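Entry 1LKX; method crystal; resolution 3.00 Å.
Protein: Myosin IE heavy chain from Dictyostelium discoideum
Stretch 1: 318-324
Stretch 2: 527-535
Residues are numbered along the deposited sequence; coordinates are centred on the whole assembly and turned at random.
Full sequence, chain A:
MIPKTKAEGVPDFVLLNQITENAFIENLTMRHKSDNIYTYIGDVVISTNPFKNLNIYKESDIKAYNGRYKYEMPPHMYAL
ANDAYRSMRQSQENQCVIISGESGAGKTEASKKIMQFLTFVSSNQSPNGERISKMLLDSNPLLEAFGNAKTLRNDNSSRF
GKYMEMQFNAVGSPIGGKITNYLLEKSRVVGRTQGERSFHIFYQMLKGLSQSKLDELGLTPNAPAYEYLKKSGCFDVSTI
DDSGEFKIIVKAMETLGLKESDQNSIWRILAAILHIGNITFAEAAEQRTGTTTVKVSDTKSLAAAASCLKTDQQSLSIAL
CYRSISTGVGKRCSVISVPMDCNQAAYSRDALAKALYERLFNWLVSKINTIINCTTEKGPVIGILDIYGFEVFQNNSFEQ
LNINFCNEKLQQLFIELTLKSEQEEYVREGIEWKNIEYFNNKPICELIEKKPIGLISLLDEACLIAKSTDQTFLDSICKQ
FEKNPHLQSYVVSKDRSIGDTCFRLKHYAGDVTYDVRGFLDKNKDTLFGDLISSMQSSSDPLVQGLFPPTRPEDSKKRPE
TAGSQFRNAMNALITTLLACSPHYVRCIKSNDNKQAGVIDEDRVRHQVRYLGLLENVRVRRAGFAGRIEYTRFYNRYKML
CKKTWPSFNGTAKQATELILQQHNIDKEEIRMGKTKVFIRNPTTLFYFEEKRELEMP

Stretch 1 (318-324) IALCYRS
Stretch 2 (527-535) LFGDLISSM

Stretch 1 is the last part of a helix running into a loop. Ile318 and Ala319 are helical, and Tyr322 (phi/psi -147/162) and Arg323 (-103/-147) are extended. Tyr322 N donates a weak hydrogen bond to Ile318 O at 3.0 Å. Stretch 2 enters a helix. Phe528 (-61/143) is the N-cap residue, and helix runs from Gly529 through Met535 and beyond. Ile532 N binds Phe528 O at 3.2 Å, Ser533 N binds Gly529 O at 2.7 Å, and Ser534 N binds Asp530 O at 2.9 Å.

The backbones come nearest at Ala319 and Leu531, with CA atoms 5.5 Å apart. Together the stretches bury 366 Å². No hydrogen bond crosses between them. Apolar packing, a stack and a long salt bridge make the contact.

Ala319 points its CB toward stretch 2, and its small side chain suits this close approach. Ala319 CB lies 3.7 Å from Leu531 CD2 and 4.4 Å from Ser534 CB. Leu531 leaves its backbone sideways, but its m,t rotamer (-77°, 177°) brings the end of the side chain nearer to stretch 1. Leu320 starts away from stretch 2. Its m,t rotamer (-66°, 180°) brings Leu320 CD2 to 4.0 Å from Leu531 CD2. All three residues are buried, as suits their apolar side chains.

Arg323 makes the polar end of the contact. Its CB points sideways, and chi1 is off-well at -104°. Chi2 is p (80°), chi3 is t (-174°) and chi4 is 77°, and the end of the chain comes nearer to stretch 2. The guanidinium lies flat on the Phe528 ring, with centres 4.0 Å apart and planes at 17°. Arg323 NH2 is 3.7 Å from Phe528 CE1. Arg323 CZ sits over the ring face, 6° off the normal, so this is also a cation-pi contact. Phe528 points toward stretch 1 with chi1 m (-79°) and chi2 65°, offering its face to the cation.

Asp530 approaches the guanidinium at its edge, leaving the face to Phe528. Arg323 NH1 and Asp530 OD2 form a long salt bridge of 3.8 Å. Asp530 points toward stretch 1, with chi1 off-well at 21° and chi2 -60°. Asp530 OD2 is also 3.4 Å from Tyr322 O; both are acceptors, so this proximity is not a hydrogen bond. The positive charge of Arg323 suits this acidic neighbour.

Ser324 points toward stretch 2 with chi1 m (-56°). Its OG donates a very short hydrogen bond to Arg323 O at 2.4 Å.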

# COMPACT_ATOMS: atom_id res chain seq x y z
N ILE A 318 -19.88 -23.66 -22.85
CA ILE A 318 -18.98 -23.97 -23.96
C ILE A 318 -17.65 -23.25 -23.83
O ILE A 318 -16.61 -23.74 -24.28
CB ILE A 318 -19.62 -23.57 -25.29
CG1 ILE A 318 -20.96 -24.30 -25.45
CG2 ILE A 318 -18.69 -23.90 -26.44
CD1 ILE A 318 -21.80 -23.79 -26.58
N ALA A 319 -17.67 -22.08 -23.21
CA ALA A 319 -16.45 -21.31 -23.02
C ALA A 319 -15.57 -21.95 -21.95
O ALA A 319 -14.35 -21.75 -21.94
CB ALA A 319 -16.81 -19.89 -22.61
N LEU A 320 -16.18 -22.72 -21.07
CA LEU A 320 -15.45 -23.39 -20.01
C LEU A 320 -14.89 -24.74 -20.44
O LEU A 320 -13.96 -25.25 -19.83
CB LEU A 320 -16.36 -23.60 -18.80
CG LEU A 320 -16.84 -22.34 -18.08
CD1 LEU A 320 -17.72 -22.73 -16.91
CD2 LEU A 320 -15.63 -21.55 -17.63
N CYS A 321 -15.44 -25.31 -21.51
CA CYS A 321 -15.00 -26.62 -21.97
C CYS A 321 -14.31 -26.67 -23.32
O CYS A 321 -13.87 -27.73 -23.75
CB CYS A 321 -16.19 -27.57 -21.97
SG CYS A 321 -17.14 -27.53 -20.43
N TYR A 322 -14.20 -25.53 -24.00
CA TYR A 322 -13.53 -25.51 -25.31
C TYR A 322 -12.80 -24.18 -25.54
O TYR A 322 -13.06 -23.18 -24.88
CB TYR A 322 -14.55 -25.71 -26.45
CG TYR A 322 -15.40 -26.97 -26.36
CD1 TYR A 322 -16.49 -27.04 -25.49
CD2 TYR A 322 -15.10 -28.09 -27.14
CE1 TYR A 322 -17.27 -28.20 -25.40
CE2 TYR A 322 -15.88 -29.26 -27.05
CZ TYR A 322 -16.95 -29.30 -26.18
OH TYR A 322 -17.70 -30.46 -26.09
N ARG A 323 -11.87 -24.20 -26.49
CA ARG A 323 -11.13 -22.99 -26.86
C ARG A 323 -11.69 -22.42 -28.17
O ARG A 323 -12.89 -22.52 -28.44
CB ARG A 323 -9.64 -23.30 -27.02
CG ARG A 323 -8.78 -22.83 -25.87
CD ARG A 323 -8.83 -23.78 -24.69
NE ARG A 323 -8.12 -23.25 -23.53
CZ ARG A 323 -8.59 -22.30 -22.72
NH1 ARG A 323 -9.79 -21.77 -22.94
NH2 ARG A 323 -7.86 -21.88 -21.68
N SER A 324 -10.82 -21.81 -28.98
CA SER A 324 -11.24 -21.23 -30.26
C SER A 324 -10.04 -20.87 -31.14
O SER A 324 -10.21 -20.51 -32.30
CB SER A 324 -12.08 -19.98 -30.02
OG SER A 324 -13.20 -20.27 -29.20
N LEU A 527 -6.72 -13.99 -20.72
CA LEU A 527 -8.08 -14.48 -20.64
C LEU A 527 -8.52 -14.67 -22.09
O LEU A 527 -8.56 -13.71 -22.85
CB LEU A 527 -8.95 -13.43 -19.95
CG LEU A 527 -10.41 -13.79 -19.67
CD1 LEU A 527 -10.47 -15.01 -18.78
CD2 LEU A 527 -11.08 -12.62 -19.00
N PHE A 528 -8.84 -15.91 -22.46
CA PHE A 528 -9.26 -16.21 -23.83
C PHE A 528 -10.52 -15.49 -24.28
O PHE A 528 -11.46 -15.30 -23.50
CB PHE A 528 -9.42 -17.72 -24.02
CG PHE A 528 -8.12 -18.45 -24.21
CD1 PHE A 528 -7.18 -18.51 -23.18
CD2 PHE A 528 -7.82 -19.07 -25.43
CE1 PHE A 528 -5.96 -19.18 -23.35
CE2 PHE A 528 -6.60 -19.74 -25.61
CZ PHE A 528 -5.67 -19.79 -24.57
N GLY A 529 -10.51 -15.09 -25.55
CA GLY A 529 -11.61 -14.36 -26.15
C GLY A 529 -12.98 -14.98 -25.97
O GLY A 529 -13.96 -14.24 -25.87
N ASP A 530 -13.06 -16.31 -25.96
CA ASP A 530 -14.35 -16.98 -25.78
C ASP A 530 -14.98 -16.58 -24.46
O ASP A 530 -16.17 -16.27 -24.41
CB ASP A 530 -14.21 -18.52 -25.85
CG ASP A 530 -12.80 -19.01 -25.57
OD1 ASP A 530 -11.86 -18.63 -26.32
OD2 ASP A 530 -12.63 -19.81 -24.61
N LEU A 531 -14.18 -16.57 -23.40
CA LEU A 531 -14.68 -16.18 -22.08
C LEU A 531 -15.07 -14.70 -22.10
O LEU A 531 -16.14 -14.33 -21.61
CB LEU A 531 -13.63 -16.44 -21.00
CG LEU A 531 -13.47 -17.90 -20.55
CD1 LEU A 531 -12.35 -18.02 -19.55
CD2 LEU A 531 -14.77 -18.40 -19.95
N ILE A 532 -14.20 -13.88 -22.68
CA ILE A 532 -14.47 -12.45 -22.77
C ILE A 532 -15.78 -12.20 -23.50
O ILE A 532 -16.69 -11.57 -22.96
CB ILE A 532 -13.35 -11.71 -23.53
CG1 ILE A 532 -12.05 -11.80 -22.75
CG2 ILE A 532 -13.74 -10.25 -23.74
CD1 ILE A 532 -10.88 -11.15 -23.44
N SER A 533 -15.88 -12.70 -24.72
CA SER A 533 -17.08 -12.54 -25.53
C SER A 533 -18.33 -13.05 -24.82
O SER A 533 -19.40 -12.44 -24.91
CB SER A 533 -16.91 -13.27 -26.85
OG SER A 533 -16.64 -14.64 -26.62
N SER A 534 -18.20 -14.17 -24.10
CA SER A 534 -19.33 -14.73 -23.36
C SER A 534 -19.88 -13.75 -22.31
O SER A 534 -21.03 -13.85 -21.88
CB SER A 534 -18.91 -16.03 -22.66
OG SER A 534 -19.97 -16.53 -21.87
N MET A 535 -19.03 -12.81 -21.90
CA MET A 535 -19.41 -11.80 -20.92
C MET A 535 -19.96 -10.57 -21.62
O MET A 535 -20.96 -10.01 -21.19
CB MET A 535 -18.20 -11.41 -20.08
CG MET A 535 -17.66 -12.52 -19.19
SD MET A 535 -18.82 -13.09 -17.93
CE MET A 535 -19.58 -14.42 -18.78